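Local coordinates for protein Rik1-associated factor 1 (Schizosaccharomyces pombe, PDB 4O9D) that serves the Clr4 methyltransferase complex as a component that helps establish heterochromatin through H3K9 methylation, here represented by its WD40 propeller domain, at residues A[274-278]-A[279-283]; A[355-358]-A[359-363]. One frame throughout, in Å; residues are numbered along the deposited sequence.

In the fold
Both contacts lie in the WD40 propeller, each with its centre 18 Å from the centre of the chain. Contact 1 is the passage from the outermost strand of one blade, 269-276, to the first strand of the next, 281-286; contact 2 is the turn between strands 351-354 and 359-363, one blade further on. Their centres are 18 Å apart and their nearest atoms about 8 Å, so they do not touch. They show related chemistry: Gln278 NE2 bonds Asp299 in the turn of the blade it leads into, much as His319 bonds Asp357 of contact 2. No catalytic site is involved; a bound ethanediol about 6 Å from the Lys361 side chain probably comes from the crystallisation liquor.

Contact 1 (A[274-278]-A[279-283]); sequences FTTTQ and KDINH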
loop_
_atom_site.group_PDB
_atom_site.type_symbol
_atom_site.label_atom_id
_atom_site.label_comp_id
_atom_site.label_asym_id
_atom_site.label_seq_id
_atom_site.Cartn_x
_atom_site.Cartn_y
_atom_site.Cartn_z
ATOM N N PHE A 274 -5.344 -12.878 16.551
ATOM C CA PHE A 274 -4.037 -13.438 16.871
ATOM C C PHE A 274 -3.289 -12.351 17.629
ATOM O O PHE A 274 -3.511 -11.141 17.413
ATOM C CB PHE A 274 -3.274 -13.762 15.584
ATOM C CG PHE A 274 -4.062 -14.569 14.605
ATOM C CD1 PHE A 274 -4.979 -13.953 13.764
ATOM C CD2 PHE A 274 -3.899 -15.949 14.533
ATOM C CE1 PHE A 274 -5.727 -14.692 12.869
ATOM C CE2 PHE A 274 -4.634 -16.700 13.645
ATOM C CZ PHE A 274 -5.545 -16.081 12.805
ATOM N N THR A 275 -2.399 -12.771 18.509
ATOM C CA THR A 275 -1.567 -11.843 19.218
ATOM C C THR A 275 -0.109 -12.166 18.927
ATOM O O THR A 275 0.277 -13.326 18.731
ATOM C CB THR A 275 -1.839 -11.893 20.714
ATOM O OG1 THR A 275 -1.447 -13.170 21.218
ATOM C CG2 THR A 275 -3.305 -11.700 20.964
ATOM N N THR A 276 0.695 -11.124 18.891
ATOM C CA THR A 276 2.107 -11.270 18.574
ATOM C C THR A 276 2.881 -10.411 19.524
ATOM O O THR A 276 2.373 -9.373 19.984
ATOM C CB THR A 276 2.421 -10.726 17.170
ATOM O OG1 THR A 276 3.833 -10.784 16.934
ATOM C CG2 THR A 276 1.993 -9.294 17.067
ATOM N N THR A 277 4.131 -10.787 19.759
ATOM C CA THR A 277 5.027 -9.983 20.581
ATOM C C THR A 277 5.613 -8.766 19.848
ATOM O O THR A 277 6.207 -7.887 20.479
ATOM C CB THR A 277 6.191 -10.841 21.092
ATOM O OG1 THR A 277 6.750 -11.562 19.997
ATOM C CG2 THR A 277 5.702 -11.814 22.130
ATOM N N GLN A 278 5.447 -8.706 18.528
ATOM C CA GLN A 278 5.915 -7.550 17.762
ATOM C C GLN A 278 5.288 -6.258 18.259
ATOM O O GLN A 278 4.072 -6.157 18.384
ATOM C CB GLN A 278 5.572 -7.726 16.281
ATOM C CG GLN A 278 6.262 -8.917 15.676
ATOM C CD GLN A 278 5.685 -9.309 14.354
ATOM O OE1 GLN A 278 4.522 -9.701 14.270
ATOM N NE2 GLN A 278 6.492 -9.207 13.302
ATOM N N LYS A 279 6.116 -5.260 18.527
ATOM C CA LYS A 279 5.617 -4.014 19.060
ATOM C C LYS A 279 5.162 -3.054 17.959
ATOM O O LYS A 279 4.464 -2.083 18.246
ATOM C CB LYS A 279 6.690 -3.364 19.932
ATOM C CG LYS A 279 7.838 -2.784 19.148
ATOM C CD LYS A 279 9.129 -2.838 19.954
ATOM C CE LYS A 279 10.133 -1.814 19.454
ATOM N NZ LYS A 279 10.909 -1.237 20.594
ATOM N N ASP A 280 5.538 -3.324 16.705
ATOM C CA ASP A 280 5.127 -2.463 15.601
ATOM C C ASP A 280 4.877 -3.300 14.356
ATOM O O ASP A 280 5.826 -3.740 13.697
ATOM C CB ASP A 280 6.216 -1.416 15.310
ATOM C CG ASP A 280 5.705 -0.248 14.462
ATOM O OD1 ASP A 280 4.656 -0.381 13.778
ATOM O OD2 ASP A 280 6.364 0.810 14.482
ATOM N N ILE A 281 3.609 -3.522 14.017
ATOM C CA ILE A 281 3.298 -4.324 12.837
ATOM C C ILE A 281 3.183 -3.412 11.604
ATOM O O ILE A 281 2.371 -2.451 11.578
ATOM C CB ILE A 281 1.974 -5.126 13.001
ATOM C CG1 ILE A 281 2.010 -6.048 14.222
ATOM C CG2 ILE A 281 1.678 -5.932 11.739
ATOM C CD1 ILE A 281 0.705 -6.879 14.357
ATOM N N ASN A 282 3.986 -3.706 10.582
ATOM C CA ASN A 282 3.943 -2.956 9.322
ATOM C C ASN A 282 2.904 -3.528 8.346
ATOM O O ASN A 282 2.220 -2.763 7.661
ATOM C CB ASN A 282 5.300 -2.974 8.603
ATOM C CG ASN A 282 6.371 -2.135 9.303
ATOM O OD1 ASN A 282 6.083 -1.261 10.107
ATOM N ND2 ASN A 282 7.619 -2.411 8.977
ATOM N N HIS A 283 2.804 -4.861 8.255
ATOM C CA HIS A 283 1.953 -5.488 7.235
ATOM C C HIS A 283 1.375 -6.807 7.731
ATOM O O HIS A 283 2.117 -7.662 8.241
ATOM C CB HIS A 283 2.752 -5.784 5.941
ATOM C CG HIS A 283 3.335 -4.570 5.291
ATOM N ND1 HIS A 283 2.565 -3.657 4.608
ATOM C CD2 HIS A 283 4.612 -4.108 5.236
ATOM C CE1 HIS A 283 3.335 -2.672 4.170
ATOM N NE2 HIS A 283 4.582 -2.929 4.522
#
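Lys279 CB rests against Gln278 C at 3.6 Å, at the bend where a WD40 propeller passes from the outermost strand of one blade to the first strand of the next. From there the lysine side chain runs outward from the fold. Asp280 turns its carboxylate to the preceding blade, where OD1 accepts from Asn253 ND2, and its backbone pairs with Thr298 of the new blade.

Ile281 opens the new strand and makes the side-chain contact that spans the bend. Its CD1 meets Thr276 CG2 tip to tip at 3.9 Å, methyl against methyl. The threonine can offer this methyl because its OG1 lies opposite its own N (chi1 175°), which leaves the hydroxyl for the bend itself. There OG1 takes the N-H of Gln278 at 3.1 Å and nearly straight (170°), an ST turn, while giving its own hydrogen to Gln278 OE1 at 3.0 Å. That second bond reaches OE1 well off the C=O direction (106°) and tilted out of the amide plane. OE1 is also hydrogen-bonded to Ser295 OG and NE2 to Asp299 OD1, so both ends of the buried amide are engaged and its flip is fixed. Gln278 OE1 also passes loosely by Ile281 CG1, at 4.4 Å.

Asn282 and His283 then both pair with Ser296 in a classic beta bulge at the start of the inner strand. The asparagine side chain extends towards the following blade, where its ND2 is hydrogen-bonded to the carbonyl oxygens of Ala337 and Ile339.

Contact 2 (A[355-358]-A[359-363]); sequences GSDG and IVKVW
Asp357 OD1 receives the backbone N-H of Ile359 at 3.2 Å, an Asx turn within the tight turn of a WD40 blade. The bond is straight at the donor (166°) yet comes down on the carboxylate from above, 70° out of its plane. The same oxygen accepts from His319 ND1, and OD2 from Gly320 N, so three donors grip the buried group. With Trp363 NE1 bonded to Thr353 OG1, the residues Asp357, His319, Thr353 and Trp363 match the WD40 structural tetrad.

The backbone supplies the frame. Gly358 N bonds Gly355 O at 3.1 Å, closing a type I turn, and Gly355 N bonds Ile359 O at 3.3 Å, starting the ladder between the strands. Gly358 takes a left-handed conformation in which a CB would press on the carbonyl oxygen of Asp357, which by itself calls for glycine; that left-handed residue closing a type I turn, with Gly355 paired to Ile359, makes a G1 beta bulge.

Packing follows from the carboxylate's position. Asp357 CG stands between its own N and carbonyl carbon (chi1 51°), which swings the acid back over the start of the strand; it crosses the Ile359 side chain at about a right angle, with OD2 3.6 Å from Ile359 CG1. Further along, Lys361 brings CE to 3.8 Å from Asp357 OD2, while its NZ bonds Asn374 OD1.

Were Asp357 cut back to an alanine, His319 ND1 and the N-H groups of Gly320 and Ile359 would probably lose their acceptor, leaving the histidine ring freer to turn. Three donors and a lysine nearby probably favour the ionised acid, though Lys361 NZ, 4.9 Å from Asp357 OD2, stays too far for a salt bridge.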
loop_
_atom_site.group_PDB
_atom_site.type_symbol
_atom_site.label_atom_id
_atom_site.label_comp_id
_atom_site.label_asym_id
_atom_site.label_seq_id
_atom_site.Cartn_x
_atom_site.Cartn_y
_atom_site.Cartn_z
ATOM N N GLY A 355 13.261 -7.080 3.717
ATOM C CA GLY A 355 13.576 -6.458 4.986
ATOM C C GLY A 355 14.735 -5.481 4.944
ATOM O O GLY A 355 15.218 -5.071 3.880
ATOM N N SER A 356 15.178 -5.090 6.124
ATOM C CA SER A 356 16.200 -4.058 6.221
ATOM C C SER A 356 17.603 -4.619 6.062
ATOM O O SER A 356 18.571 -3.852 6.087
ATOM C CB SER A 356 16.070 -3.271 7.533
ATOM O OG SER A 356 16.348 -4.080 8.664
ATOM N N ASP A 357 17.724 -5.944 5.903
ATOM C CA ASP A 357 18.987 -6.530 5.480
ATOM C C ASP A 357 19.171 -6.285 3.978
ATOM O O ASP A 357 20.209 -6.644 3.411
ATOM C CB ASP A 357 19.072 -8.050 5.816
ATOM C CG ASP A 357 17.842 -8.846 5.315
ATOM O OD1 ASP A 357 16.885 -8.220 4.811
ATOM O OD2 ASP A 357 17.818 -10.098 5.447
ATOM N N GLY A 358 18.164 -5.686 3.328
ATOM C CA GLY A 358 18.228 -5.477 1.893
ATOM C C GLY A 358 17.899 -6.712 1.058
ATOM O O GLY A 358 18.028 -6.699 -0.164
ATOM N N ILE A 359 17.455 -7.789 1.698
ATOM C CA ILE A 359 17.204 -9.029 0.962
ATOM C C ILE A 359 15.722 -9.279 0.752
ATOM O O ILE A 359 14.907 -9.033 1.636
ATOM C CB ILE A 359 17.791 -10.260 1.703
ATOM C CG1 ILE A 359 19.255 -10.014 2.110
ATOM C CG2 ILE A 359 17.683 -11.527 0.838
ATOM C CD1 ILE A 359 20.236 -10.066 0.950
ATOM N N VAL A 360 15.392 -9.784 -0.428
ATOM C CA VAL A 360 14.057 -10.300 -0.710
ATOM C C VAL A 360 14.113 -11.813 -0.556
ATOM O O VAL A 360 14.845 -12.478 -1.282
ATOM C CB VAL A 360 13.588 -9.927 -2.134
ATOM C CG1 VAL A 360 12.239 -10.576 -2.444
ATOM C CG2 VAL A 360 13.517 -8.392 -2.285
ATOM N N LYS A 361 13.363 -12.344 0.406
ATOM C CA LYS A 361 13.390 -13.771 0.709
ATOM C C LYS A 361 12.102 -14.423 0.220
ATOM O O LYS A 361 11.024 -13.795 0.270
ATOM C CB LYS A 361 13.593 -13.980 2.215
ATOM C CG LYS A 361 15.029 -13.630 2.670
ATOM C CD LYS A 361 15.222 -13.777 4.165
ATOM C CE LYS A 361 16.714 -13.600 4.525
ATOM N NZ LYS A 361 17.534 -14.692 3.898
ATOM N N VAL A 362 12.227 -15.657 -0.284
ATOM C CA VAL A 362 11.084 -16.403 -0.823
ATOM C C VAL A 362 10.801 -17.577 0.134
ATOM O O VAL A 362 11.742 -18.277 0.534
ATOM C CB VAL A 362 11.335 -16.933 -2.265
ATOM C CG1 VAL A 362 10.116 -17.685 -2.802
ATOM C CG2 VAL A 362 11.726 -15.787 -3.231
ATOM N N TRP A 363 9.525 -17.761 0.503
ATOM C CA TRP A 363 9.118 -18.762 1.486
ATOM C C TRP A 363 7.971 -19.647 0.986
ATOM O O TRP A 363 7.061 -19.157 0.308
ATOM C CB TRP A 363 8.648 -18.088 2.782
ATOM C CG TRP A 363 9.493 -16.930 3.280
ATOM C CD1 TRP A 363 9.371 -15.619 2.933
ATOM C CD2 TRP A 363 10.556 -16.995 4.251
ATOM N NE1 TRP A 363 10.300 -14.852 3.624
ATOM C CE2 TRP A 363 11.038 -15.675 4.434
ATOM C CE3 TRP A 363 11.145 -18.048 4.985
ATOM C CZ2 TRP A 363 12.078 -15.368 5.317
ATOM C CZ3 TRP A 363 12.192 -17.744 5.862
ATOM C CH2 TRP A 363 12.646 -16.412 6.020
#